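Local coordinates for protein N-acetyltransferase (Staphylococcus aureus subsp. aureus, PDB 4LUA) that probably transfers an acetyl group from acetyl-coenzyme A to an amine substrate, as other GNAT-family acetyltransferases do, at residues K54-E64 and A68-R76. Sequence-based numbering, arbitrary orientation.
Sequences KCIVFGCYENE and ATAALEQIR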
ATOM      1  N   LYS A  54      14.857   2.631  -4.127  1.00 44.57           N
ATOM      2  CA  LYS A  54      14.032   1.520  -4.612  1.00 48.40           C
ATOM      3  C   LYS A  54      12.576   1.541  -4.087  1.00 44.65           C
ATOM      4  O   LYS A  54      12.250   1.383  -2.893  1.00 41.98           O
ATOM      5  CB  LYS A  54      14.693   0.145  -4.411  1.00 42.99           C
ATOM      6  CG  LYS A  54      14.102  -1.023  -5.256  1.00 39.68           C
ATOM      7  CD  LYS A  54      14.663  -1.079  -6.707  1.00 62.13           C
ATOM      8  CE  LYS A  54      13.601  -0.735  -7.785  1.00 60.98           C
ATOM      9  NZ  LYS A  54      13.257  -1.871  -8.721  1.00 60.16           N
ATOM     10  N   CYS A  55      11.696   1.731  -5.050  1.00 35.47           N
ATOM     11  CA  CYS A  55      10.272   1.763  -4.824  1.00 29.04           C
ATOM     12  C   CYS A  55       9.692   1.275  -6.114  1.00 28.48           C
ATOM     13  O   CYS A  55       9.952   1.885  -7.177  1.00 31.73           O
ATOM     14  CB  CYS A  55       9.821   3.208  -4.659  1.00 30.97           C
ATOM     15  SG  CYS A  55       8.143   3.377  -4.136  1.00 40.03           S
ATOM     16  N   ILE A  56       8.925   0.214  -6.063  1.00 24.12           N
ATOM     17  CA  ILE A  56       8.218  -0.246  -7.238  1.00 24.77           C
ATOM     18  C   ILE A  56       6.729  -0.038  -6.979  1.00 21.74           C
ATOM     19  O   ILE A  56       6.213  -0.335  -5.896  1.00 20.69           O
ATOM     20  CB  ILE A  56       8.527  -1.721  -7.581  1.00 28.25           C
ATOM     21  CG1 ILE A  56       7.790  -2.107  -8.866  1.00 27.00           C
ATOM     22  CG2 ILE A  56       8.033  -2.665  -6.526  1.00 30.58           C
ATOM     23  CD1 ILE A  56       8.253  -3.407  -9.472  1.00 35.10           C
ATOM     24  N   VAL A  57       6.036   0.505  -7.964  1.00 22.25           N
ATOM     25  CA  VAL A  57       4.610   0.837  -7.839  1.00 20.86           C
ATOM     26  C   VAL A  57       3.755  -0.005  -8.752  1.00 19.94           C
ATOM     27  O   VAL A  57       4.054  -0.166  -9.945  1.00 21.29           O
ATOM     28  CB  VAL A  57       4.406   2.350  -8.185  1.00 22.57           C
ATOM     29  CG1 VAL A  57       2.911   2.737  -8.012  1.00 23.20           C
ATOM     30  CG2 VAL A  57       5.333   3.230  -7.323  1.00 23.83           C
ATOM     31  N   PHE A  58       2.674  -0.573  -8.197  1.00 17.77           N
ATOM     32  CA  PHE A  58       1.808  -1.437  -8.995  1.00 16.87           C
ATOM     33  C   PHE A  58       0.439  -0.819  -9.144  1.00 16.36           C
ATOM     34  O   PHE A  58      -0.071  -0.193  -8.151  1.00 18.67           O
ATOM     35  CB  PHE A  58       1.653  -2.772  -8.231  1.00 15.44           C
ATOM     36  CG  PHE A  58       2.986  -3.439  -7.946  1.00 15.36           C
ATOM     37  CD1 PHE A  58       3.706  -3.936  -9.026  1.00 17.08           C
ATOM     38  CD2 PHE A  58       3.492  -3.592  -6.634  1.00 16.20           C
ATOM     39  CE1 PHE A  58       4.960  -4.546  -8.819  1.00 17.47           C
ATOM     40  CE2 PHE A  58       4.740  -4.229  -6.412  1.00 15.98           C
ATOM     41  CZ  PHE A  58       5.461  -4.694  -7.491  1.00 17.37           C
ATOM     42  N   GLY A  59      -0.180  -1.055 -10.308  1.00 17.32           N
ATOM     43  CA  GLY A  59      -1.558  -0.584 -10.505  1.00 18.89           C
ATOM     44  C   GLY A  59      -2.462  -1.699 -10.983  1.00 19.39           C
ATOM     45  O   GLY A  59      -2.039  -2.526 -11.762  1.00 20.25           O
ATOM     46  N   CYS A  60      -3.696  -1.741 -10.486  1.00 16.72           N
ATOM     47  CA  CYS A  60      -4.674  -2.704 -10.987  1.00 15.09           C
ATOM     48  C   CYS A  60      -5.549  -1.979 -12.006  1.00 14.78           C
ATOM     49  O   CYS A  60      -6.152  -0.909 -11.723  1.00 17.63           O
ATOM     50  CB  CYS A  60      -5.605  -3.107  -9.847  1.00 13.05           C
ATOM     51  SG  CYS A  60      -4.653  -3.953  -8.530  1.00 17.98           S
ATOM     52  N   TYR A  61      -5.640  -2.574 -13.199  1.00 16.31           N
ATOM     53  CA  TYR A  61      -6.472  -1.988 -14.258  1.00 18.24           C
ATOM     54  C   TYR A  61      -7.666  -2.870 -14.578  1.00 20.44           C
ATOM     55  O   TYR A  61      -7.511  -4.078 -14.772  1.00 21.47           O
ATOM     56  CB  TYR A  61      -5.654  -1.761 -15.536  1.00 20.35           C
ATOM     57  CG  TYR A  61      -4.714  -0.574 -15.466  1.00 21.21           C
ATOM     58  CD1 TYR A  61      -5.077   0.628 -16.052  1.00 25.23           C
ATOM     59  CD2 TYR A  61      -3.513  -0.651 -14.758  1.00 26.02           C
ATOM     60  CE1 TYR A  61      -4.250   1.705 -15.961  1.00 28.05           C
ATOM     61  CE2 TYR A  61      -2.674   0.419 -14.683  1.00 25.70           C
ATOM     62  CZ  TYR A  61      -3.053   1.588 -15.269  1.00 27.21           C
ATOM     63  OH  TYR A  61      -2.226   2.701 -15.245  1.00 38.31           O
ATOM     64  N   GLU A  62      -8.819  -2.223 -14.734  1.00 20.03           N
ATOM     65  CA  GLU A  62      -9.991  -2.881 -15.350  1.00 19.87           C
ATOM     66  C   GLU A  62     -10.201  -2.146 -16.655  1.00 22.37           C
ATOM     67  O   GLU A  62     -10.592  -0.959 -16.638  1.00 23.71           O
ATOM     68  CB  GLU A  62     -11.196  -2.705 -14.440  1.00 27.18           C
ATOM     69  CG  GLU A  62     -12.399  -3.547 -14.811  1.00 36.19           C
ATOM     70  CD  GLU A  62     -13.529  -3.353 -13.815  1.00 48.82           C
ATOM     71  OE1 GLU A  62     -13.410  -2.442 -12.954  1.00 45.87           O
ATOM     72  OE2 GLU A  62     -14.514  -4.116 -13.880  1.00 55.64           O
ATOM     73  N   ASN A  63      -9.903  -2.830 -17.767  1.00 22.42           N
ATOM     74  CA  ASN A  63      -9.983  -2.236 -19.113  1.00 23.91           C
ATOM     75  C   ASN A  63      -9.047  -1.015 -19.189  1.00 28.48           C
ATOM     76  O   ASN A  63      -7.834  -1.190 -19.095  1.00 30.68           O
ATOM     77  CB  ASN A  63     -11.437  -1.910 -19.531  1.00 24.77           C
ATOM     78  CG  ASN A  63     -11.516  -1.450 -20.970  1.00 29.18           C
ATOM     79  OD1 ASN A  63     -10.625  -1.746 -21.780  1.00 29.84           O
ATOM     80  ND2 ASN A  63     -12.588  -0.749 -21.318  1.00 33.99           N
ATOM     81  N   GLU A  64      -9.579   0.210 -19.341  1.00 27.64           N
ATOM     82  CA  GLU A  64      -8.675   1.358 -19.442  1.00 28.87           C
ATOM     83  C   GLU A  64      -8.435   2.071 -18.120  1.00 32.47           C
ATOM     84  O   GLU A  64      -7.632   3.020 -18.066  1.00 34.35           O
ATOM     85  CB  GLU A  64      -9.201   2.394 -20.432  1.00 32.02           C
ATOM     86  CG  GLU A  64      -9.327   1.874 -21.808  1.00 34.58           C
ATOM     87  CD  GLU A  64      -9.614   2.985 -22.760  1.00 49.18           C
ATOM     88  OE1 GLU A  64      -8.716   3.835 -22.950  1.00 60.28           O
ATOM     89  OE2 GLU A  64     -10.744   3.015 -23.279  1.00 53.22           O
ATOM     90  N   ALA A  68      -6.816   0.696  -8.555  1.00 16.33           N
ATOM     91  CA  ALA A  68      -6.163   0.482  -7.263  1.00 14.70           C
ATOM     92  C   ALA A  68      -4.666   0.537  -7.444  1.00 14.66           C
ATOM     93  O   ALA A  68      -4.147   0.290  -8.555  1.00 16.20           O
ATOM     94  CB  ALA A  68      -6.547  -0.904  -6.631  1.00 15.99           C
ATOM     95  N   THR A  69      -3.967   0.862  -6.352  1.00 13.82           N
ATOM     96  CA  THR A  69      -2.503   0.872  -6.412  1.00 15.69           C
ATOM     97  C   THR A  69      -1.921   0.538  -5.047  1.00 13.77           C
ATOM     98  O   THR A  69      -2.588   0.752  -4.022  1.00 13.62           O
ATOM     99  CB  THR A  69      -1.975   2.277  -6.849  1.00 13.79           C
ATOM    100  OG1 THR A  69      -0.547   2.225  -7.062  1.00 13.61           O
ATOM    101  CG2 THR A  69      -2.329   3.457  -5.888  1.00 16.18           C
ATOM    102  N   ALA A  70      -0.680   0.004  -5.066  1.00 13.85           N
ATOM    103  CA  ALA A  70       0.134  -0.020  -3.834  1.00 12.81           C
ATOM    104  C   ALA A  70       1.583  -0.010  -4.285  1.00 14.44           C
ATOM    105  O   ALA A  70       1.871  -0.385  -5.421  1.00 15.56           O
ATOM    106  CB  ALA A  70      -0.216  -1.276  -2.973  1.00 12.61           C
ATOM    107  N   ALA A  71       2.468   0.428  -3.381  1.00 14.59           N
ATOM    108  CA  ALA A  71       3.903   0.519  -3.657  1.00 16.01           C
ATOM    109  C   ALA A  71       4.671  -0.352  -2.622  1.00 15.52           C
ATOM    110  O   ALA A  71       4.252  -0.553  -1.472  1.00 16.95           O
ATOM    111  CB  ALA A  71       4.305   1.967  -3.568  1.00 17.83           C
ATOM    112  N   LEU A  72       5.787  -0.899  -3.090  1.00 15.92           N
ATOM    113  CA  LEU A  72       6.649  -1.670  -2.245  1.00 16.97           C
ATOM    114  C   LEU A  72       7.932  -0.842  -2.209  1.00 19.20           C
ATOM    115  O   LEU A  72       8.642  -0.701  -3.221  1.00 21.37           O
ATOM    116  CB  LEU A  72       6.838  -3.049  -2.907  1.00 18.15           C
ATOM    117  CG  LEU A  72       7.701  -4.043  -2.183  1.00 25.39           C
ATOM    118  CD1 LEU A  72       7.180  -4.253  -0.746  1.00 26.01           C
ATOM    119  CD2 LEU A  72       7.762  -5.378  -2.974  1.00 26.73           C
ATOM    120  N   GLU A  73       8.247  -0.334  -1.019  1.00 18.43           N
ATOM    121  CA  GLU A  73       9.403   0.558  -0.858  1.00 24.94           C
ATOM    122  C   GLU A  73      10.468  -0.214  -0.095  1.00 29.07           C
ATOM    123  O   GLU A  73      10.200  -0.771   0.976  1.00 25.03           O
ATOM    124  CB  GLU A  73       8.993   1.853  -0.112  1.00 23.79           C
ATOM    125  CG  GLU A  73      10.216   2.770   0.164  1.00 36.31           C
ATOM    126  CD  GLU A  73       9.874   4.059   0.913  1.00 38.10           C
ATOM    127  OE1 GLU A  73      10.771   4.921   1.062  1.00 45.08           O
ATOM    128  OE2 GLU A  73       8.720   4.209   1.377  1.00 40.34           O
ATOM    129  N   GLN A  74      11.679  -0.281  -0.634  1.00 26.30           N
ATOM    130  CA  GLN A  74      12.769  -0.860   0.122  1.00 30.64           C
ATOM    131  C   GLN A  74      13.471   0.266   0.905  1.00 34.91           C
ATOM    132  O   GLN A  74      13.996   1.233   0.298  1.00 43.20           O
ATOM    133  CB  GLN A  74      13.766  -1.553  -0.832  1.00 46.20           C
ATOM    134  CG  GLN A  74      14.353  -2.879  -0.315  1.00 61.46           C
ATOM    135  CD  GLN A  74      14.429  -3.972  -1.398  1.00 69.80           C
ATOM    136  OE1 GLN A  74      13.869  -3.826  -2.489  1.00 76.22           O
ATOM    137  NE2 GLN A  74      15.118  -5.066  -1.091  1.00 70.33           N
ATOM    138  N   ILE A  75      13.519   0.127   2.218  1.00 32.30           N
ATOM    139  CA  ILE A  75      14.300   1.006   3.079  1.00 38.71           C
ATOM    140  C   ILE A  75      15.749   0.531   3.107  1.00 46.07           C
ATOM    141  O   ILE A  75      16.011  -0.580   3.599  1.00 53.74           O
ATOM    142  CB  ILE A  75      13.821   0.952   4.531  1.00 47.39           C
ATOM    143  CG1 ILE A  75      12.353   1.352   4.635  1.00 55.17           C
ATOM    144  CG2 ILE A  75      14.691   1.860   5.359  1.00 46.66           C
ATOM    145  CD1 ILE A  75      12.013   2.596   3.821  1.00 58.54           C
ATOM    146  N   ARG A  76      16.687   1.354   2.634  1.00 57.90           N
ATOM    147  CA  ARG A  76      18.109   0.971   2.704  1.00 60.70           C
ATOM    148  C   ARG A  76      18.932   1.699   3.786  1.00 58.52           C
ATOM    149  O   ARG A  76      18.549   2.764   4.269  1.00 56.80           O
ATOM    150  CB  ARG A  76      18.809   1.100   1.343  1.00 71.53           C
ATOM    151  CG  ARG A  76      20.270   0.606   1.380  1.00 79.89           C
ATOM    152  CD  ARG A  76      20.988   0.699   0.031  1.00 90.01           C
ATOM    153  NE  ARG A  76      20.356  -0.137  -0.987  1.00 94.45           N
ATOM    154  CZ  ARG A  76      19.669   0.335  -2.024  1.00 96.74           C
ATOM    155  NH1 ARG A  76      19.534   1.645  -2.186  1.00 98.10           N
ATOM    156  NH2 ARG A  76      19.117  -0.499  -2.902  1.00 95.92           N
TER
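The ring of Phe58 lies obliquely beside the strand opposite, its CE2 4.3 Å from Leu72 CB and its CD2 3.8 Å from Ala70 O; the ring also packs edge-to-face (T-shaped) with Phe105 and Tyr109. CG stands anti to the carbonyl carbon (chi1 -57°), beside the backbone N that binds Ala70 O, and this brings CD2 near that oxygen; helix 96-112 covers this face. The two strands, 55-62 and 65-75, form the antiparallel hairpin at the middle of the four-stranded sheet of the GNAT fold, with strands 6-9 and 83-91 at its flanks. On the Phe58 face, Ile56 sets CG2 3.8 Å from Leu72 CB, the two side chains crossing at a slant, while Cys60 and Ala68 meet through their CB atoms. On the reverse face Val57 and Thr69 touch Tyr18 of helix 15-25, and Cys55 SG and Val57 CG2 both meet Ala71 CB, each at 4.1 Å and from the same side. Toward the end of the hairpin away from its turn, the side chains of Gln74 and Lys54 cross at an angle, OE1 coming 3.9 Å from Lys54 CG, while NE2 is hydrogen-bonded to His82 ND1; Glu73 forms a salt bridge with Lys87. Ile56 and Leu72 exchange a reciprocal pair of backbone hydrogen bonds, the one from Leu72 N nearly straight at 170°. Phe58 and Ala70 form the next such pair, and here Thr69 adds a third bond: with OG1 anti to its own N (chi1 -173°), the hydroxyl donates to Phe58 O at 2.7 Å, while Ala70 N approaches the same oxygen from the opposite face of the carbonyl plane at 3.2 Å.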